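Local coordinates for protein cytidine deaminase (Mycobacterium leprae, PDB 3R2N) that probably catalyses the zinc-dependent hydrolytic deamination of cytidine to uridine in pyrimidine salvage, working as a homotetramer, at residues D11-A16 with G42-G47; V33-F38 with V78-V83. All blocks are in the same frame, centred on the assembly; numbering follows the deposited sequence.

Interaction 1 of 2, residues D11-A16 with G42-G47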
loop_
_atom_site.group_PDB
_atom_site.type_symbol
_atom_site.label_atom_id
_atom_site.label_comp_id
_atom_site.label_asym_id
_atom_site.label_seq_id
_atom_site.Cartn_x
_atom_site.Cartn_y
_atom_site.Cartn_z
ATOM N N ASP D 11 -19.961 -0.160 -23.718
ATOM C CA ASP D 11 -19.081 -0.138 -24.890
ATOM C C ASP D 11 -18.044 0.997 -24.854
ATOM O O ASP D 11 -16.851 0.781 -25.104
ATOM C CB ASP D 11 -19.920 0.015 -26.158
ATOM C CG ASP D 11 -19.932 -1.237 -27.000
ATOM O OD1 ASP D 11 -18.881 -1.511 -27.650
ATOM O OD2 ASP D 11 -20.985 -1.931 -27.019
ATOM N N THR D 12 -18.506 2.210 -24.572
ATOM C CA THR D 12 -17.618 3.363 -24.574
ATOM C C THR D 12 -16.547 3.185 -23.519
ATOM O O THR D 12 -15.364 3.335 -23.805
ATOM C CB THR D 12 -18.383 4.644 -24.346
ATOM O OG1 THR D 12 -19.241 4.849 -25.463
ATOM C CG2 THR D 12 -17.449 5.828 -24.226
ATOM N N LEU D 13 -16.965 2.829 -22.311
ATOM C CA LEU D 13 -16.020 2.547 -21.225
ATOM C C LEU D 13 -14.999 1.439 -21.583
ATOM O O LEU D 13 -13.806 1.578 -21.305
ATOM C CB LEU D 13 -16.775 2.223 -19.939
ATOM C CG LEU D 13 -17.604 3.358 -19.338
ATOM C CD1 LEU D 13 -18.231 2.900 -18.034
ATOM C CD2 LEU D 13 -16.763 4.625 -19.119
ATOM N N GLN D 14 -15.459 0.375 -22.252
ATOM C CA GLN D 14 -14.593 -0.772 -22.582
ATOM C C GLN D 14 -13.513 -0.399 -23.602
ATOM O O GLN D 14 -12.306 -0.704 -23.408
ATOM C CB GLN D 14 -15.441 -2.001 -22.966
ATOM C CG GLN D 14 -15.201 -2.628 -24.327
ATOM C CD GLN D 14 -14.069 -3.610 -24.340
ATOM O OE1 GLN D 14 -13.249 -3.612 -25.258
ATOM N NE2 GLN D 14 -14.012 -4.464 -23.325
ATOM N N LYS D 15 -13.934 0.311 -24.647
ATOM C CA LYS D 15 -13.022 0.860 -25.661
ATOM C C LYS D 15 -12.033 1.850 -25.046
ATOM O O LYS D 15 -10.852 1.819 -25.375
ATOM C CB LYS D 15 -13.788 1.514 -26.812
ATOM C CG LYS D 15 -14.408 0.503 -27.788
ATOM C CD LYS D 15 -15.435 1.176 -28.696
ATOM C CE LYS D 15 -16.586 0.238 -29.011
ATOM N NZ LYS D 15 -16.531 -0.407 -30.375
ATOM N N ALA D 16 -12.519 2.718 -24.162
ATOM C CA ALA D 16 -11.650 3.721 -23.502
ATOM C C ALA D 16 -10.599 3.061 -22.625
ATOM O O ALA D 16 -9.450 3.496 -22.603
ATOM C CB ALA D 16 -12.465 4.696 -22.693
ATOM N N GLY D 42 -20.730 13.369 -16.075
ATOM C CA GLY D 42 -20.640 12.762 -17.403
ATOM C C GLY D 42 -19.268 12.610 -18.058
ATOM O O GLY D 42 -19.165 12.018 -19.148
ATOM N N ARG D 43 -18.220 13.160 -17.446
ATOM C CA ARG D 43 -16.883 13.015 -18.037
ATOM C C ARG D 43 -16.259 11.635 -17.838
ATOM O O ARG D 43 -16.494 10.940 -16.826
ATOM C CB ARG D 43 -15.900 14.118 -17.602
ATOM C CG ARG D 43 -15.210 13.889 -16.285
ATOM C CD ARG D 43 -14.465 15.150 -15.861
ATOM N NE ARG D 43 -13.836 14.982 -14.555
ATOM C CZ ARG D 43 -14.439 15.191 -13.379
ATOM N NH1 ARG D 43 -13.749 15.005 -12.250
ATOM N NH2 ARG D 43 -15.712 15.605 -13.310
ATOM N N LEU D 44 -15.476 11.257 -18.840
ATOM C CA LEU D 44 -14.787 9.982 -18.875
ATOM C C LEU D 44 -13.393 10.148 -18.295
ATOM O O LEU D 44 -12.635 10.994 -18.753
ATOM C CB LEU D 44 -14.676 9.489 -20.315
ATOM C CG LEU D 44 -14.681 7.968 -20.497
ATOM C CD1 LEU D 44 -15.102 7.625 -21.925
ATOM C CD2 LEU D 44 -13.362 7.297 -20.159
ATOM N N ILE D 45 -13.065 9.349 -17.289
ATOM C CA ILE D 45 -11.701 9.265 -16.815
ATOM C C ILE D 45 -11.128 7.862 -16.977
ATOM O O ILE D 45 -11.871 6.921 -17.216
ATOM C CB ILE D 45 -11.518 9.847 -15.390
ATOM C CG1 ILE D 45 -12.379 9.111 -14.350
ATOM C CG2 ILE D 45 -11.789 11.361 -15.438
ATOM C CD1 ILE D 45 -12.230 9.674 -12.921
ATOM N N THR D 46 -9.801 7.739 -16.909
ATOM C CA THR D 46 -9.112 6.458 -17.129
ATOM C C THR D 46 -7.935 6.340 -16.169
ATOM O O THR D 46 -7.600 7.298 -15.476
ATOM C CB THR D 46 -8.516 6.366 -18.520
ATOM O OG1 THR D 46 -7.432 7.313 -18.615
ATOM C CG2 THR D 46 -9.558 6.639 -19.604
ATOM N N GLY D 47 -7.314 5.158 -16.156
ATOM C CA GLY D 47 -6.174 4.853 -15.291
ATOM C C GLY D 47 -5.527 3.580 -15.808
ATOM O O GLY D 47 -6.210 2.737 -16.413
#

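Interaction 2 of 2, residues V33-F38 with V78-V83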
loop_
_atom_site.group_PDB
_atom_site.type_symbol
_atom_site.label_atom_id
_atom_site.label_comp_id
_atom_site.label_asym_id
_atom_site.label_seq_id
_atom_site.Cartn_x
_atom_site.Cartn_y
_atom_site.Cartn_z
ATOM N N VAL D 33 -3.262 -3.524 -17.441
ATOM C CA VAL D 33 -4.658 -3.238 -17.095
ATOM C C VAL D 33 -5.018 -1.780 -17.419
ATOM O O VAL D 33 -4.243 -0.840 -17.141
ATOM C CB VAL D 33 -4.936 -3.506 -15.587
ATOM C CG1 VAL D 33 -6.344 -3.172 -15.205
ATOM C CG2 VAL D 33 -4.560 -4.940 -15.182
ATOM N N GLY D 34 -6.201 -1.595 -17.973
ATOM C CA GLY D 34 -6.745 -0.276 -18.198
ATOM C C GLY D 34 -8.088 -0.180 -17.511
ATOM O O GLY D 34 -8.750 -1.201 -17.294
ATOM N N VAL D 35 -8.467 1.039 -17.115
ATOM C CA VAL D 35 -9.771 1.254 -16.491
ATOM C C VAL D 35 -10.344 2.550 -17.004
ATOM O O VAL D 35 -9.612 3.465 -17.359
ATOM C CB VAL D 35 -9.715 1.254 -14.918
ATOM C CG1 VAL D 35 -8.947 2.489 -14.353
ATOM C CG2 VAL D 35 -11.104 1.189 -14.336
ATOM N N ALA D 36 -11.660 2.636 -17.025
ATOM C CA ALA D 36 -12.311 3.821 -17.494
ATOM C C ALA D 36 -13.596 3.961 -16.690
ATOM O O ALA D 36 -14.249 2.958 -16.353
ATOM C CB ALA D 36 -12.612 3.726 -19.031
ATOM N N GLY D 37 -13.962 5.220 -16.435
ATOM C CA GLY D 37 -15.051 5.563 -15.546
ATOM C C GLY D 37 -15.831 6.744 -16.083
ATOM O O GLY D 37 -15.267 7.610 -16.739
ATOM N N PHE D 38 -17.141 6.751 -15.835
ATOM C CA PHE D 38 -17.943 7.969 -15.965
ATOM C C PHE D 38 -18.101 8.636 -14.615
ATOM O O PHE D 38 -18.377 7.977 -13.612
ATOM C CB PHE D 38 -19.305 7.651 -16.536
ATOM C CG PHE D 38 -19.299 7.410 -18.011
ATOM C CD1 PHE D 38 -18.724 8.339 -18.878
ATOM C CD2 PHE D 38 -19.896 6.270 -18.547
ATOM C CE1 PHE D 38 -18.735 8.140 -20.277
ATOM C CE2 PHE D 38 -19.916 6.063 -19.941
ATOM C CZ PHE D 38 -19.311 7.005 -20.802
ATOM N N VAL D 78 -19.489 7.064 -11.206
ATOM C CA VAL D 78 -20.814 6.547 -11.458
ATOM C C VAL D 78 -20.796 5.159 -12.134
ATOM O O VAL D 78 -21.633 4.305 -11.836
ATOM C CB VAL D 78 -21.627 7.635 -12.203
ATOM C CG1 VAL D 78 -22.490 7.079 -13.294
ATOM C CG2 VAL D 78 -22.425 8.458 -11.190
ATOM N N ALA D 79 -19.826 4.919 -13.015
ATOM C CA ALA D 79 -19.699 3.610 -13.651
ATOM C C ALA D 79 -18.246 3.335 -13.998
ATOM O O ALA D 79 -17.539 4.237 -14.451
ATOM C CB ALA D 79 -20.586 3.513 -14.896
ATOM N N VAL D 80 -17.808 2.092 -13.801
ATOM C CA VAL D 80 -16.400 1.731 -14.000
ATOM C C VAL D 80 -16.265 0.395 -14.738
ATOM O O VAL D 80 -16.995 -0.566 -14.441
ATOM C CB VAL D 80 -15.643 1.640 -12.643
ATOM C CG1 VAL D 80 -14.217 1.190 -12.839
ATOM C CG2 VAL D 80 -15.662 2.957 -11.944
ATOM N N TYR D 81 -15.318 0.345 -15.681
ATOM C CA TYR D 81 -15.034 -0.852 -16.470
ATOM C C TYR D 81 -13.510 -1.075 -16.503
ATOM O O TYR D 81 -12.770 -0.273 -17.104
ATOM C CB TYR D 81 -15.562 -0.647 -17.901
ATOM C CG TYR D 81 -15.851 -1.909 -18.712
ATOM C CD1 TYR D 81 -16.938 -1.967 -19.570
ATOM C CD2 TYR D 81 -15.022 -3.029 -18.645
ATOM C CE1 TYR D 81 -17.214 -3.131 -20.322
ATOM C CE2 TYR D 81 -15.280 -4.181 -19.406
ATOM C CZ TYR D 81 -16.374 -4.223 -20.223
ATOM O OH TYR D 81 -16.615 -5.364 -20.944
ATOM N N CYS D 82 -13.053 -2.147 -15.852
ATOM C CA CYS D 82 -11.633 -2.490 -15.818
ATOM C C CYS D 82 -11.327 -3.623 -16.813
ATOM O O CYS D 82 -12.122 -4.576 -16.973
ATOM C CB CYS D 82 -11.263 -2.877 -14.387
ATOM S SG CYS D 82 -9.532 -3.071 -14.002
ATOM N N VAL D 83 -10.187 -3.515 -17.496
ATOM C CA VAL D 83 -9.839 -4.493 -18.532
ATOM C C VAL D 83 -8.463 -5.131 -18.404
ATOM O O VAL D 83 -7.496 -4.502 -17.916
ATOM C CB VAL D 83 -9.923 -3.897 -19.953
ATOM C CG1 VAL D 83 -11.403 -3.516 -20.328
ATOM C CG2 VAL D 83 -8.909 -2.757 -20.112
#

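Interaction 1 of 2, residues D11-A16 with G42-G47
Leu44 reaches from strand 44-48, outermost in this chain's sheet, toward helix 10-21 and overlaps one turn of it, its forked end lying against Thr12, Leu13 and Ala16. The two methyls split the work. CD1 meets the Thr12 methyl, CG2, at 3.7 Å, the two side chains crossing obliquely; CD2 packs on Ala16 CB, also at 3.7 Å. CD1 lies nearly as close to that same CB, 4.0 Å away, so the alanine methyl sits at the fork. Thr12 offers carbon here because its CG2 stands anti to the backbone N, while OG1 is beside that nitrogen (chi1 -66°). Leu13 comes in from the buried flank: its side chain and that of Leu44 slide past each other in opposite directions, and Leu13 CD2 stops 4.2 Å from Leu44 CG. Leu44 chi1, -149°, is about 30° from anti, so CG is probably placed with slight strain. Toward the far end of the strand, Ala16 O only grazes Thr46 CG2 at 4.3 Å. The contact is thus almost wholly apolar and small, burying 166 Å² in all, with the helix and strand axes 9.7 Å apart at closest and crossing at -36°. Below it lies the rest of the sheet: Leu13 continues onto Phe38, Ala79 and Tyr81, while both Ala16 and Leu44 rest on Ala36. Ile45 points away and packs on Met65 and Leu69 of helix 61-71 across the sheet. Alternating strand residues therefore serve two helices, the N-terminal one on the Leu44 face and helix 61-71 on the other, which is the layered helix-sheet-helix packing of the cytidine deaminase fold.

Interaction 2 of 2, residues V33-F38 with V78-V83
Val35 and Val80 meet methyl to methyl in the middle of an antiparallel strand pair at the heart of the cytidine deaminase sheet. Val35 CG2 presses on Val80 CG1 at 3.5 Å, tighter than usual for two carbons, and the side chains meet at a slant rather than head on. Each of these methyls stands anti to its own backbone N, which sets CG1 of Val35 in the crowded position between N and carbonyl carbon (chi1 68°). CG2 of Val35 also rests near Cys82 CB, 4.1 Å away, so this one branch makes a bump between two neighbours. Gly37, the direct partner of Val80, adds no side chain to this face; the strands close to 4.3 Å between those CA atoms, and Gly37 CA comes 3.0 Å from Ala79 O. Met65 of helix 61-71 covers both valines. The reverse face follows the same logic. Gly34 is the hollow here and Val83 the bump: Val83 CG2 leans over the glycine backbone, 3.2 Å from Gly34 O. Ala36 and Ala79 keep the surface low, while the rings of Phe38 and Tyr81 rise from it and lead away from the opposite strand, Tyr81 lying by Gln14 and Val83 by Ala17 of helix 10-21. Backbone bonds pair Gly34 with Val83, Ala36 with Tyr81 and Phe38 with Ala79. At the Phe38 end the regular register breaks into a classic beta bulge, Val78 and Ala79 both facing Phe38: its carbonyl O accepts a bond from Val78 N at 2.8 Å, nearly straight out from the C=O, and a weak one from Ala79 N at 3.4 Å.

Overall arrangement
Interactions 1 and 2 lie about 6 Å apart, centre to centre, and both reach the same sheet, strand 34-39 running between 44-48 and 77-83. Two probable backbone hydrogen bonds join them, Ile45 O to Gly37 N at 2.8 Å and Gly47 O to Val35 N at 2.9 Å. The helix of interaction 1 also touches the central strand directly, Leu13 O lying 3.3 Å from Ala36 CB. On the opposite face, helix 61-71 follows directly on the zinc ligand Cys60, and the other two, Cys93 and Cys96, lie just before and within the first turn of helix 94-104. Val33, at one end of interaction 2, comes near these cysteines without touching them, whereas interaction 1 is plain packing.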